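Local atomic coordinates of proteasome assembly chaperone family protein (Thermoplasma acidophilum, PDB entry 3GAA), a protein that is of unknown function but belongs to the PAC2 family and may, like its relatives, act as a proteasome assembly chaperone. Residues Ala57-Gln62 and Ser107-Asn112; His77-Tyr82 and Val96-Ala101. One frame throughout, in Å; residues are numbered along the deposited sequence.

Interactions 1 and 2 lie about 9 Å apart between centres, and each draws one segment from the same mixed beta sheet. In sequence, interaction 2 falls within the chain segment that interaction 1 brackets: strand 54-60 comes first, then strand 79-83, the loop 96-101 and finally helix 103-117. Strands 54-60 and 79-83 are antiparallel neighbours, joined by backbone bonding between Ala57 and Ile81, and Leu59 CD1 packs 3.6 Å from Phe79 CZ. Leu59 and Leu110 of interaction 1 and Phe79 and Ile98 of interaction 2 thus belong to one apolar layer between the sheet and helix 103-117. Both also touch the third subunit, which places this corner of the fold close to an interface of the assembly.

Interaction 1. Residues Ala57-Gln62 and Ser107-Asn112; sequences AHLISQ and SNTLMN
Residues 57-62 and 107-112 come nearest, CA to CA, at Leu59 and Leu110, 7.3 Å apart. Leu59 spans this gap by itself from the strand side. Its chi1 of -166° swings CG away from the backbone N, which brings the branch point and the methyls up to the helix. CG lies 3.9 Å from Thr109 CG2, while CD1 turns to the next residue and sits 3.8 Å from both CB and CD1 of Leu110. The two leucine side chains cross at about a right angle. Thr109 meets the strand with its methyl; its OG1 makes a weak hydrogen bond back to Glu105 O within the helix. This is helix-on-sheet packing at strand 54-60, one of the two edge strands of the mixed sheet within the chain, where residues 57-60 form an antiparallel ladder with a strand of the second subunit and so carry the sheet across the interface. Cutting Leu59 back to an alanine would probably open a gap between strand and helix and take from Thr109 CG2 and Leu110 the partner they have on this strand. Ile5 of the second subunit packs on Thr109, and Ile81 of the adjacent strand touches Leu110.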
loop_
_atom_site.group_PDB
_atom_site.type_symbol
_atom_site.label_atom_id
_atom_site.label_comp_id
_atom_site.label_asym_id
_atom_site.label_seq_id
_atom_site.Cartn_x
_atom_site.Cartn_y
_atom_site.Cartn_z
ATOM N N ALA A 57 -13.120 -14.846 22.572
ATOM C CA ALA A 57 -12.119 -14.013 21.902
ATOM C C ALA A 57 -10.915 -13.786 22.821
ATOM O O ALA A 57 -11.018 -13.885 24.039
ATOM C CB ALA A 57 -12.741 -12.682 21.498
ATOM N N HIS A 58 -9.757 -13.537 22.229
ATOM C CA HIS A 58 -8.595 -13.031 22.984
ATOM C C HIS A 58 -8.268 -11.696 22.367
ATOM O O HIS A 58 -8.530 -11.514 21.194
ATOM C CB HIS A 58 -7.360 -13.901 22.806
ATOM C CG HIS A 58 -7.468 -15.263 23.391
ATOM N ND1 HIS A 58 -7.010 -15.564 24.656
ATOM C CD2 HIS A 58 -7.931 -16.423 22.870
ATOM C CE1 HIS A 58 -7.218 -16.844 24.906
ATOM N NE2 HIS A 58 -7.767 -17.392 23.835
ATOM N N LEU A 59 -7.685 -10.796 23.161
ATOM C CA LEU A 59 -7.137 -9.539 22.674
ATOM C C LEU A 59 -5.617 -9.703 22.652
ATOM O O LEU A 59 -4.952 -9.838 23.676
ATOM C CB LEU A 59 -7.601 -8.366 23.528
ATOM C CG LEU A 59 -7.386 -6.958 22.971
ATOM C CD1 LEU A 59 -8.381 -5.973 23.559
ATOM C CD2 LEU A 59 -6.002 -6.427 23.267
ATOM N N ILE A 60 -5.104 -9.736 21.437
ATOM C CA ILE A 60 -3.690 -9.940 21.096
ATOM C C ILE A 60 -3.061 -8.571 20.935
ATOM O O ILE A 60 -3.665 -7.689 20.288
ATOM C CB ILE A 60 -3.617 -10.580 19.669
ATOM C CG1 ILE A 60 -3.735 -12.064 19.711
ATOM C CG2 ILE A 60 -2.346 -10.269 18.868
ATOM C CD1 ILE A 60 -3.596 -12.525 18.240
ATOM N N SER A 61 -1.838 -8.404 21.435
ATOM C CA SER A 61 -1.144 -7.118 21.283
ATOM C C SER A 61 0.261 -7.117 21.840
ATOM O O SER A 61 0.535 -7.670 22.887
ATOM C CB SER A 61 -1.917 -5.977 21.981
ATOM O OG SER A 61 -1.136 -4.789 22.072
ATOM N N GLN A 62 1.140 -6.414 21.171
ATOM C CA GLN A 62 2.471 -6.245 21.665
ATOM C C GLN A 62 2.543 -5.537 23.011
ATOM O O GLN A 62 3.546 -5.613 23.723
ATOM C CB GLN A 62 3.165 -5.420 20.658
ATOM C CG GLN A 62 4.550 -5.066 21.002
ATOM C CD GLN A 62 4.970 -3.915 20.153
ATOM O OE1 GLN A 62 4.151 -3.386 19.349
ATOM N NE2 GLN A 62 6.225 -3.473 20.334
ATOM N N SER A 107 -7.347 0.276 24.581
ATOM C CA SER A 107 -8.793 0.674 24.664
ATOM C C SER A 107 -9.412 0.717 23.314
ATOM O O SER A 107 -10.576 0.419 23.116
ATOM C CB SER A 107 -8.980 2.084 25.221
ATOM O OG SER A 107 -8.366 2.255 26.496
ATOM N N ASN A 108 -8.608 1.160 22.372
ATOM C CA ASN A 108 -9.073 1.315 21.037
ATOM C C ASN A 108 -9.271 0.008 20.278
ATOM O O ASN A 108 -10.195 -0.123 19.540
ATOM C CB ASN A 108 -8.125 2.210 20.269
ATOM C CG ASN A 108 -8.666 2.531 18.929
ATOM O OD1 ASN A 108 -9.598 3.327 18.822
ATOM N ND2 ASN A 108 -8.182 1.849 17.903
ATOM N N THR A 109 -8.378 -0.948 20.428
ATOM C CA THR A 109 -8.573 -2.253 19.873
ATOM C C THR A 109 -9.851 -2.876 20.441
ATOM O O THR A 109 -10.751 -3.313 19.709
ATOM C CB THR A 109 -7.361 -3.126 20.241
ATOM O OG1 THR A 109 -6.190 -2.610 19.585
ATOM C CG2 THR A 109 -7.572 -4.587 19.863
ATOM N N LEU A 110 -9.935 -2.919 21.759
ATOM C CA LEU A 110 -11.132 -3.415 22.427
ATOM C C LEU A 110 -12.400 -2.750 21.932
ATOM O O LEU A 110 -13.382 -3.441 21.614
ATOM C CB LEU A 110 -11.043 -3.228 23.938
ATOM C CG LEU A 110 -12.086 -3.989 24.740
ATOM C CD1 LEU A 110 -11.975 -5.509 24.525
ATOM C CD2 LEU A 110 -11.877 -3.620 26.154
ATOM N N MET A 111 -12.397 -1.424 21.853
ATOM C CA MET A 111 -13.614 -0.750 21.464
ATOM C C MET A 111 -13.968 -0.921 20.014
ATOM O O MET A 111 -15.134 -0.788 19.690
ATOM C CB MET A 111 -13.627 0.704 21.904
ATOM C CG MET A 111 -13.887 0.828 23.442
ATOM S SD MET A 111 -15.465 0.052 23.902
ATOM C CE MET A 111 -16.571 1.029 22.789
ATOM N N ASN A 112 -13.001 -1.251 19.151
ATOM C CA ASN A 112 -13.307 -1.623 17.761
ATOM C C ASN A 112 -14.060 -2.938 17.690
ATOM O O ASN A 112 -15.018 -3.073 16.967
ATOM C CB ASN A 112 -12.042 -1.745 16.890
ATOM C CG ASN A 112 -11.571 -0.409 16.334
ATOM O OD1 ASN A 112 -10.380 -0.092 16.361
ATOM N ND2 ASN A 112 -12.505 0.385 15.815
#

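Interaction 2. Residues His77-Tyr82 and Val96-Ala101; sequences HPFRIY and VPISSA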
loop_
_atom_site.group_PDB
_atom_site.type_symbol
_atom_site.label_atom_id
_atom_site.label_comp_id
_atom_site.label_asym_id
_atom_site.label_seq_id
_atom_site.Cartn_x
_atom_site.Cartn_y
_atom_site.Cartn_z
ATOM N N HIS A 77 -4.172 -17.289 28.739
ATOM C CA HIS A 77 -3.748 -16.002 28.294
ATOM C C HIS A 77 -4.386 -14.919 29.189
ATOM O O HIS A 77 -5.553 -15.018 29.577
ATOM C CB HIS A 77 -4.194 -15.886 26.839
ATOM C CG HIS A 77 -3.706 -14.673 26.142
ATOM N ND1 HIS A 77 -4.283 -13.435 26.318
ATOM C CD2 HIS A 77 -2.724 -14.511 25.228
ATOM C CE1 HIS A 77 -3.675 -12.558 25.542
ATOM N NE2 HIS A 77 -2.733 -13.189 24.859
ATOM N N PRO A 78 -3.634 -13.869 29.498
ATOM C CA PRO A 78 -4.049 -12.773 30.386
ATOM C C PRO A 78 -5.252 -11.916 29.995
ATOM O O PRO A 78 -5.848 -11.339 30.873
ATOM C CB PRO A 78 -2.831 -11.858 30.376
ATOM C CG PRO A 78 -2.198 -12.121 29.084
ATOM C CD PRO A 78 -2.303 -13.606 28.942
ATOM N N PHE A 79 -5.567 -11.770 28.708
ATOM C CA PHE A 79 -6.693 -10.931 28.245
ATOM C C PHE A 79 -7.690 -11.766 27.417
ATOM O O PHE A 79 -7.384 -12.139 26.274
ATOM C CB PHE A 79 -6.157 -9.773 27.405
ATOM C CG PHE A 79 -7.075 -8.554 27.331
ATOM C CD1 PHE A 79 -8.408 -8.663 27.082
ATOM C CD2 PHE A 79 -6.553 -7.287 27.439
ATOM C CE1 PHE A 79 -9.205 -7.549 26.982
ATOM C CE2 PHE A 79 -7.347 -6.185 27.345
ATOM C CZ PHE A 79 -8.662 -6.309 27.131
ATOM N N ARG A 80 -8.893 -11.973 27.986
ATOM C CA ARG A 80 -9.919 -12.897 27.488
ATOM C C ARG A 80 -11.272 -12.219 27.457
ATOM O O ARG A 80 -11.544 -11.399 28.283
ATOM C CB ARG A 80 -10.001 -14.119 28.382
ATOM C CG ARG A 80 -8.827 -15.033 28.174
ATOM C CD ARG A 80 -8.700 -16.221 29.159
ATOM N NE ARG A 80 -8.117 -15.712 30.388
ATOM C CZ ARG A 80 -8.818 -15.365 31.457
ATOM N NH1 ARG A 80 -10.134 -15.535 31.463
ATOM N NH2 ARG A 80 -8.205 -14.861 32.516
ATOM N N ILE A 81 -12.110 -12.584 26.490
ATOM C CA ILE A 81 -13.439 -12.051 26.362
ATOM C C ILE A 81 -14.412 -13.193 26.325
ATOM O O ILE A 81 -14.227 -14.119 25.580
ATOM C CB ILE A 81 -13.580 -11.184 25.112
ATOM C CG1 ILE A 81 -12.473 -10.108 25.129
ATOM C CG2 ILE A 81 -15.001 -10.610 25.022
ATOM C CD1 ILE A 81 -12.536 -9.193 23.996
ATOM N N TYR A 82 -15.453 -13.106 27.138
ATOM C CA TYR A 82 -16.427 -14.157 27.247
ATOM C C TYR A 82 -17.796 -13.677 26.881
ATOM O O TYR A 82 -18.081 -12.499 26.996
ATOM C CB TYR A 82 -16.521 -14.625 28.680
ATOM C CG TYR A 82 -15.272 -15.252 29.201
ATOM C CD1 TYR A 82 -15.142 -16.660 29.247
ATOM C CD2 TYR A 82 -14.235 -14.469 29.718
ATOM C CE1 TYR A 82 -14.000 -17.275 29.766
ATOM C CE2 TYR A 82 -13.077 -15.082 30.249
ATOM C CZ TYR A 82 -12.994 -16.489 30.264
ATOM O OH TYR A 82 -11.889 -17.113 30.745
ATOM N N VAL A 96 -3.597 -8.829 34.168
ATOM C CA VAL A 96 -2.268 -8.312 34.402
ATOM C C VAL A 96 -2.267 -6.858 33.977
ATOM O O VAL A 96 -2.948 -6.483 33.052
ATOM C CB VAL A 96 -1.142 -9.140 33.673
ATOM C CG1 VAL A 96 -1.266 -10.610 34.018
ATOM C CG2 VAL A 96 -1.137 -8.952 32.176
ATOM N N PRO A 97 -1.524 -6.010 34.664
ATOM C CA PRO A 97 -1.810 -4.619 34.397
ATOM C C PRO A 97 -1.209 -4.110 33.090
ATOM O O PRO A 97 -0.114 -4.514 32.688
ATOM C CB PRO A 97 -1.223 -3.917 35.612
ATOM C CG PRO A 97 -0.145 -4.874 36.135
ATOM C CD PRO A 97 -0.568 -6.212 35.771
ATOM N N ILE A 98 -1.937 -3.215 32.455
ATOM C CA ILE A 98 -1.523 -2.564 31.239
ATOM C C ILE A 98 -0.849 -1.235 31.570
ATOM O O ILE A 98 -1.401 -0.350 32.221
ATOM C CB ILE A 98 -2.718 -2.282 30.379
ATOM C CG1 ILE A 98 -3.310 -3.604 29.909
ATOM C CG2 ILE A 98 -2.318 -1.398 29.225
ATOM C CD1 ILE A 98 -4.847 -3.557 29.859
ATOM N N SER A 99 0.382 -1.096 31.144
ATOM C CA SER A 99 1.076 0.155 31.316
ATOM C C SER A 99 0.236 1.302 30.770
ATOM O O SER A 99 -0.416 1.178 29.734
ATOM C CB SER A 99 2.384 0.095 30.555
ATOM O OG SER A 99 2.770 1.389 30.143
ATOM N N SER A 100 0.317 2.443 31.425
ATOM C CA SER A 100 -0.480 3.599 31.057
ATOM C C SER A 100 -0.054 4.219 29.752
ATOM O O SER A 100 -0.834 4.839 29.069
ATOM C CB SER A 100 -0.415 4.659 32.158
ATOM O OG SER A 100 0.661 5.527 31.929
ATOM N N ALA A 101 1.197 4.055 29.391
ATOM C CA ALA A 101 1.645 4.411 28.045
ATOM C C ALA A 101 0.787 3.772 26.925
ATOM O O ALA A 101 0.864 4.234 25.794
ATOM C CB ALA A 101 3.122 4.006 27.875
#
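Strands 79-83 and 89-94 are antiparallel neighbours in the mixed sheet of this PAC2-family fold, and the contact forms where the chain leaves the second of them for helix 103-117. The loop 96-101 runs past the start of strand 79-83, and two apolar pairs join them. Pro78 presents CB to both methyls of Val96, nearer to CG2, at 3.8 Å, than to CG1, at 4.2 Å. With chi1 -53° placing CG1 anti to the carbonyl carbon, CG2 is left between the backbone N and that carbon, facing the proline. Further along, the Phe79 ring extends to the loop, and its CE2 lies 4.4 Å from Ile98 CD1, which approaches the ring obliquely. Both of these side chains also touch Ile106 of helix 103-117, so the pair belongs to the apolar layer beneath that helix.

The entry into the strand is braced by hydrogen bonds accepted by His77. Its ND1 takes one from Phe79 N at 3.2 Å, nearly straight (166°), with the donor N lying somewhat out of the imidazole plane, and Pro78 CD lies over one face of the imidazole, toward its rim. Arg80 has a salt bridge to Glu95 through NH2, while its NE donates to His77 O at 2.8 Å, with that oxygen near the guanidinium plane and NE nearly in line with the C=O bond (170°).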